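Local structure of GRAM domain-containing protein 1A (6GQF) at residues Q70-W82 and Q90-N102. The protein carries cholesterol from the plasma membrane to the endoplasmic reticulum without vesicles, the sterol being held in its VASt (ASTER) domain, the part present here. Residues are numbered along the deposited sequence; the frame is centred on the assembly and turned at random.
Sequences QQRKFTDVTLSPW and QRRVLTYTIPISN. With HC3 (25-hydroxycholesterol), chain E.
R92 sets CG between its own backbone N and carbonyl carbon (chi1 66°) and then runs extended to NE, which lays its methylene chain flat over one face of the W82 indole; W82, its CG anti to the carbonyl carbon, turns its indole beneath that chain. R92 CG sits 3.6 Å from the centroid of the six-membered ring, almost on its normal, a CH-pi contact well suited to a long aliphatic stem whose guanidinium end hydrogen-bonds Q115 of strand 108-119 through NH2. W82 NE1 hydrogen-bonds the backbone oxygen of F59.

Toward the other end of the contact the inward side is largely apolar, with the hydroxyl of Y96 hydrogen-bonded to E113. The flat, wholly apolar F74 ring suits a buried slot between R72 CB on one face and the CG2 methyl of I98 on the other, 3.7 Å from its centroid, while P99 CD meets the ring edge. Y96 lies beside F74 with the planes nearly parallel (15°) but slid apart, so they barely overlap.

The backbones pair antiparallel: T75 and T97 exchange two hydrogen bonds, T97 N reaching T75 O at 2.8 Å, and T78 and T95 exchange two more. Threonines, beta-branched and polar, suit this outer face. Between the pairs the register slips by one residue, a beta bulge at the corner made by D76. Beyond them S80 OG accepts the N-H of V93 at 3.2 Å in a nearly straight bond (173°), a side chain doing a carbonyl's work.

Y96 and I98 also line the 25-hydroxycholesterol pocket, I98 CD1 lying 3.4 Å from sterol C12. The hairpin of strands 77-79 and 90-99 forms one margin of the antiparallel sheet, which together with helix 176-202 lines the sterol pocket in this StAR-related, Bet v 1-like fold.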
loop_
_atom_site.group_PDB
_atom_site.type_symbol
_atom_site.label_atom_id
_atom_site.label_comp_id
_atom_site.label_asym_id
_atom_site.label_seq_id
_atom_site.Cartn_x
_atom_site.Cartn_y
_atom_site.Cartn_z
ATOM N N GLN A 70 -1.556 -13.524 2.359
ATOM C CA GLN A 70 -1.743 -14.917 1.984
ATOM C C GLN A 70 -2.954 -15.041 1.060
ATOM O O GLN A 70 -2.959 -15.839 0.126
ATOM C CB GLN A 70 -1.921 -15.786 3.234
ATOM C CG GLN A 70 -2.283 -17.240 2.961
ATOM C CD GLN A 70 -2.495 -18.032 4.235
ATOM O OE1 GLN A 70 -2.218 -17.549 5.335
ATOM N NE2 GLN A 70 -2.989 -19.257 4.094
ATOM N N GLN A 71 -3.972 -14.226 1.322
ATOM C CA GLN A 71 -5.231 -14.293 0.585
ATOM C C GLN A 71 -5.099 -13.740 -0.838
ATOM O O GLN A 71 -5.741 -14.241 -1.759
ATOM C CB GLN A 71 -6.324 -13.540 1.359
ATOM C CG GLN A 71 -7.719 -13.630 0.756
ATOM C CD GLN A 71 -8.778 -12.968 1.628
ATOM O OE1 GLN A 71 -8.569 -12.748 2.822
ATOM N NE2 GLN A 71 -9.922 -12.649 1.030
ATOM N N ARG A 72 -4.267 -12.716 -1.020
ATOM C CA ARG A 72 -4.008 -12.172 -2.354
ATOM C C ARG A 72 -2.822 -12.866 -3.011
ATOM O O ARG A 72 -2.264 -12.371 -3.992
ATOM C CB ARG A 72 -3.760 -10.669 -2.290
ATOM C CG ARG A 72 -4.945 -9.898 -1.783
ATOM C CD ARG A 72 -5.055 -8.550 -2.454
ATOM N NE ARG A 72 -5.890 -8.584 -3.659
ATOM C CZ ARG A 72 -5.479 -8.309 -4.899
ATOM N NH1 ARG A 72 -4.219 -7.973 -5.162
ATOM N NH2 ARG A 72 -6.351 -8.369 -5.894
ATOM N N LYS A 73 -2.442 -14.009 -2.449
ATOM C CA LYS A 73 -1.458 -14.903 -3.051
ATOM C C LYS A 73 -0.063 -14.285 -3.133
ATOM O O LYS A 73 0.580 -14.323 -4.180
ATOM C CB LYS A 73 -1.920 -15.332 -4.450
ATOM C CG LYS A 73 -3.222 -16.125 -4.462
ATOM C CD LYS A 73 -3.806 -16.249 -5.873
ATOM C CE LYS A 73 -2.860 -16.962 -6.846
ATOM N NZ LYS A 73 -3.435 -17.065 -8.224
ATOM N N PHE A 74 0.403 -13.727 -2.021
ATOM C CA PHE A 74 1.753 -13.179 -1.946
ATOM C C PHE A 74 2.664 -14.147 -1.204
ATOM O O PHE A 74 2.334 -14.608 -0.111
ATOM C CB PHE A 74 1.755 -11.815 -1.253
ATOM C CG PHE A 74 1.072 -10.728 -2.038
ATOM C CD1 PHE A 74 0.577 -10.962 -3.312
ATOM C CD2 PHE A 74 0.934 -9.465 -1.495
ATOM C CE1 PHE A 74 -0.047 -9.955 -4.021
ATOM C CE2 PHE A 74 0.314 -8.458 -2.197
ATOM C CZ PHE A 74 -0.177 -8.700 -3.461
ATOM N N THR A 75 3.808 -14.449 -1.809
ATOM C CA THR A 75 4.759 -15.392 -1.236
ATOM C C THR A 75 6.055 -14.689 -0.843
ATOM O O THR A 75 6.287 -13.536 -1.216
ATOM C CB THR A 75 5.070 -16.534 -2.225
ATOM O OG1 THR A 75 5.667 -15.998 -3.413
ATOM C CG2 THR A 75 3.795 -17.280 -2.595
ATOM N N ASP A 76 6.888 -15.392 -0.081
ATOM C CA ASP A 76 8.177 -14.870 0.356
ATOM C C ASP A 76 7.995 -13.534 1.070
ATOM O O ASP A 76 8.793 -12.611 0.898
ATOM C CB ASP A 76 9.136 -14.720 -0.835
ATOM C CG ASP A 76 9.475 -16.055 -1.489
ATOM O OD1 ASP A 76 9.697 -17.041 -0.754
ATOM O OD2 ASP A 76 9.522 -16.119 -2.738
ATOM N N VAL A 77 6.935 -13.434 1.867
ATOM C CA VAL A 77 6.653 -12.206 2.605
ATOM C C VAL A 77 7.583 -12.072 3.799
ATOM O O VAL A 77 7.631 -12.943 4.667
ATOM C CB VAL A 77 5.198 -12.152 3.100
ATOM C CG1 VAL A 77 4.976 -10.928 3.989
ATOM C CG2 VAL A 77 4.245 -12.127 1.925
ATOM N N THR A 78 8.309 -10.961 3.840
ATOM C CA THR A 78 9.263 -10.708 4.908
ATOM C C THR A 78 9.121 -9.287 5.429
ATOM O O THR A 78 9.241 -8.318 4.678
ATOM C CB THR A 78 10.708 -10.923 4.436
ATOM O OG1 THR A 78 10.799 -12.152 3.705
ATOM C CG2 THR A 78 11.637 -10.968 5.615
ATOM N N LEU A 79 8.873 -9.184 6.729
ATOM C CA LEU A 79 8.664 -7.903 7.382
ATOM C C LEU A 79 9.852 -7.537 8.264
ATOM O O LEU A 79 10.565 -8.414 8.746
ATOM C CB LEU A 79 7.385 -7.944 8.224
ATOM C CG LEU A 79 6.257 -6.988 7.840
ATOM C CD1 LEU A 79 6.759 -5.546 7.780
ATOM C CD2 LEU A 79 5.610 -7.410 6.527
ATOM N N SER A 80 10.060 -6.241 8.470
ATOM C CA SER A 80 11.057 -5.766 9.420
ATOM C C SER A 80 10.372 -4.954 10.513
ATOM O O SER A 80 9.324 -4.349 10.278
ATOM C CB SER A 80 12.119 -4.916 8.726
ATOM O OG SER A 80 11.676 -3.580 8.563
ATOM N N PRO A 81 10.958 -4.943 11.718
ATOM C CA PRO A 81 10.402 -4.083 12.763
ATOM C C PRO A 81 10.609 -2.613 12.410
ATOM O O PRO A 81 11.460 -2.308 11.573
ATOM C CB PRO A 81 11.192 -4.490 14.012
ATOM C CG PRO A 81 12.479 -5.024 13.489
ATOM C CD PRO A 81 12.151 -5.677 12.177
ATOM N N TRP A 82 9.831 -1.724 13.016
ATOM C CA TRP A 82 10.007 -0.293 12.798
ATOM C C TRP A 82 11.324 0.190 13.390
ATOM O O TRP A 82 11.752 -0.278 14.443
ATOM C CB TRP A 82 8.844 0.493 13.406
ATOM C CG TRP A 82 7.546 0.231 12.721
ATOM C CD1 TRP A 82 6.605 -0.687 13.078
ATOM C CD2 TRP A 82 7.044 0.886 11.550
ATOM N NE1 TRP A 82 5.546 -0.643 12.205
ATOM C CE2 TRP A 82 5.792 0.314 11.258
ATOM C CE3 TRP A 82 7.534 1.900 10.723
ATOM C CZ2 TRP A 82 5.022 0.724 10.173
ATOM C CZ3 TRP A 82 6.767 2.305 9.648
ATOM C CH2 TRP A 82 5.525 1.718 9.383
ATOM N N GLN A 90 9.058 6.914 12.019
ATOM C CA GLN A 90 9.668 5.587 12.048
ATOM C C GLN A 90 9.675 5.034 10.627
ATOM O O GLN A 90 8.971 5.553 9.762
ATOM C CB GLN A 90 8.906 4.648 12.994
ATOM C CG GLN A 90 8.633 5.231 14.380
ATOM C CD GLN A 90 7.793 4.312 15.256
ATOM O OE1 GLN A 90 6.678 4.660 15.653
ATOM N NE2 GLN A 90 8.330 3.136 15.568
ATOM N N ARG A 91 10.473 3.995 10.385
ATOM C CA ARG A 91 10.560 3.386 9.057
ATOM C C ARG A 91 10.725 1.879 9.141
ATOM O O ARG A 91 11.419 1.362 10.014
ATOM C CB ARG A 91 11.724 3.978 8.249
ATOM C CG ARG A 91 11.632 5.481 8.027
ATOM C CD ARG A 91 12.821 6.033 7.245
ATOM N NE ARG A 91 12.821 5.595 5.848
ATOM C CZ ARG A 91 13.772 4.868 5.260
ATOM N NH1 ARG A 91 14.853 4.463 5.924
ATOM N NH2 ARG A 91 13.640 4.545 3.982
ATOM N N ARG A 92 10.070 1.180 8.225
ATOM C CA ARG A 92 10.304 -0.242 8.031
ATOM C C ARG A 92 10.332 -0.522 6.540
ATOM O O ARG A 92 10.047 0.359 5.726
ATOM C CB ARG A 92 9.233 -1.094 8.725
ATOM C CG ARG A 92 7.826 -0.964 8.152
ATOM C CD ARG A 92 6.868 -1.987 8.759
ATOM N NE ARG A 92 5.536 -1.902 8.162
ATOM C CZ ARG A 92 4.543 -2.755 8.400
ATOM N NH1 ARG A 92 4.715 -3.774 9.230
ATOM N NH2 ARG A 92 3.369 -2.594 7.804
ATOM N N VAL A 93 10.692 -1.752 6.193
ATOM C CA VAL A 93 10.707 -2.190 4.808
ATOM C C VAL A 93 10.085 -3.575 4.690
ATOM O O VAL A 93 10.230 -4.412 5.583
ATOM C CB VAL A 93 12.140 -2.214 4.227
ATOM C CG1 VAL A 93 12.606 -0.806 3.904
ATOM C CG2 VAL A 93 13.110 -2.896 5.189
ATOM N N LEU A 94 9.378 -3.795 3.586
ATOM C CA LEU A 94 8.730 -5.069 3.302
ATOM C C LEU A 94 9.238 -5.605 1.980
ATOM O O LEU A 94 9.698 -4.844 1.129
ATOM C CB LEU A 94 7.205 -4.921 3.236
ATOM C CG LEU A 94 6.473 -4.340 4.448
ATOM C CD1 LEU A 94 6.615 -2.819 4.554
ATOM C CD2 LEU A 94 5.009 -4.743 4.394
ATOM N N THR A 95 9.148 -6.915 1.804
ATOM C CA THR A 95 9.380 -7.502 0.502
ATOM C C THR A 95 8.476 -8.707 0.340
ATOM O O THR A 95 8.174 -9.399 1.312
ATOM C CB THR A 95 10.850 -7.912 0.297
ATOM O OG1 THR A 95 11.004 -8.487 -1.006
ATOM C CG2 THR A 95 11.297 -8.916 1.353
ATOM N N TYR A 96 8.025 -8.941 -0.885
ATOM C CA TYR A 96 7.198 -10.099 -1.176
ATOM C C TYR A 96 7.088 -10.299 -2.673
ATOM O O TYR A 96 7.245 -9.356 -3.453
ATOM C CB TYR A 96 5.805 -9.952 -0.554
ATOM C CG TYR A 96 5.247 -8.554 -0.619
ATOM C CD1 TYR A 96 4.833 -8.003 -1.824
ATOM C CD2 TYR A 96 5.136 -7.786 0.526
ATOM C CE1 TYR A 96 4.329 -6.719 -1.883
ATOM C CE2 TYR A 96 4.633 -6.507 0.481
ATOM C CZ TYR A 96 4.230 -5.976 -0.725
ATOM O OH TYR A 96 3.726 -4.697 -0.767
ATOM N N THR A 97 6.842 -11.547 -3.056
ATOM C CA THR A 97 6.635 -11.913 -4.444
ATOM C C THR A 97 5.144 -11.895 -4.737
ATOM O O THR A 97 4.342 -12.350 -3.921
ATOM C CB THR A 97 7.221 -13.298 -4.745
ATOM O OG1 THR A 97 8.634 -13.271 -4.506
ATOM C CG2 THR A 97 6.946 -13.720 -6.196
ATOM N N ILE A 98 4.782 -11.355 -5.896
ATOM C CA ILE A 98 3.383 -11.238 -6.288
ATOM C C ILE A 98 3.132 -11.949 -7.608
ATOM O O ILE A 98 4.061 -12.165 -8.386
ATOM C CB ILE A 98 2.945 -9.762 -6.428
ATOM C CG1 ILE A 98 3.675 -9.088 -7.603
ATOM C CG2 ILE A 98 3.175 -9.014 -5.113
ATOM C CD1 ILE A 98 3.241 -7.661 -7.854
ATOM N N PRO A 99 1.869 -12.320 -7.863
ATOM C CA PRO A 99 1.463 -12.855 -9.164
ATOM C C PRO A 99 1.130 -11.750 -10.166
ATOM O O PRO A 99 0.605 -10.714 -9.765
ATOM C CB PRO A 99 0.224 -13.684 -8.824
ATOM C CG PRO A 99 -0.352 -13.014 -7.625
ATOM C CD PRO A 99 0.802 -12.446 -6.855
ATOM N N ILE A 100 1.469 -11.962 -11.438
ATOM C CA ILE A 100 1.098 -11.046 -12.517
ATOM C C ILE A 100 0.103 -11.756 -13.431
ATOM O O ILE A 100 0.354 -12.872 -13.888
ATOM C CB ILE A 100 2.330 -10.567 -13.330
ATOM C CG1 ILE A 100 3.042 -9.418 -12.610
ATOM C CG2 ILE A 100 1.930 -10.065 -14.719
ATOM C CD1 ILE A 100 3.743 -9.807 -11.347
ATOM N N SER A 101 -1.023 -11.097 -13.688
ATOM C CA SER A 101 -2.111 -11.677 -14.470
ATOM C C SER A 101 -2.166 -11.097 -15.884
ATOM O O SER A 101 -2.466 -11.814 -16.838
ATOM C CB SER A 101 -3.445 -11.447 -13.757
ATOM O OG SER A 101 -3.390 -11.907 -12.417
ATOM N N ASN A 102 -1.890 -9.800 -16.016
ATOM C CA ASN A 102 -1.898 -9.144 -17.324
ATOM C C ASN A 102 -0.923 -9.825 -18.279
ATOM O O ASN A 102 0.276 -9.893 -18.010
ATOM C CB ASN A 102 -1.572 -7.638 -17.207
ATOM C CG ASN A 102 -0.545 -7.319 -16.123
ATOM O OD1 ASN A 102 0.665 -7.377 -16.358
ATOM N ND2 ASN A 102 -1.028 -6.942 -14.939
HETATM C C18 HC3 E . 0.138 -3.447 -9.724
HETATM C C13 HC3 E . 1.646 -3.521 -9.458
HETATM C C12 HC3 E . 1.823 -4.730 -8.720
HETATM C C11 HC3 E . 1.167 -4.681 -7.222
HETATM C C9 HC3 E . 1.622 -3.468 -6.415
HETATM C C10 HC3 E . 0.975 -3.420 -4.925
HETATM C C19 HC3 E . -0.489 -3.774 -5.039
HETATM C C1 HC3 E . 1.630 -4.489 -4.051
HETATM C C2 HC3 E . 1.126 -4.454 -2.628
HETATM C C3 HC3 E . 1.282 -3.111 -1.991
HETATM O O1 HC3 E . 0.677 -3.112 -0.697
HETATM C C4 HC3 E . 0.640 -2.008 -2.827
HETATM C C5 HC3 E . 1.097 -2.095 -4.280
HETATM C C6 HC3 E . 1.094 -0.741 -5.224
HETATM C C7 HC3 E . 1.821 -0.833 -6.511
HETATM C C8 HC3 E . 1.358 -2.208 -7.231
HETATM C C14 HC3 E . 2.027 -2.302 -8.579
HETATM C C15 HC3 E . 1.989 -1.030 -9.570
HETATM C C16 HC3 E . 2.328 -1.727 -11.105
HETATM C C17 HC3 E . 2.425 -3.251 -10.895
HETATM C C20 HC3 E . 1.911 -4.082 -11.972
HETATM C C21 HC3 E . 2.769 -5.382 -12.003
HETATM C C22 HC3 E . 1.840 -3.446 -13.404
HETATM C C23 HC3 E . 2.789 -4.011 -14.432
HETATM C C24 HC3 E . 2.723 -3.054 -15.599
HETATM C C25 HC3 E . 3.245 -3.716 -16.849
HETATM C C26 HC3 E . 3.283 -2.667 -17.934
HETATM C C27 HC3 E . 4.645 -4.244 -16.598
HETATM O O2 HC3 E . 2.377 -4.760 -17.223
#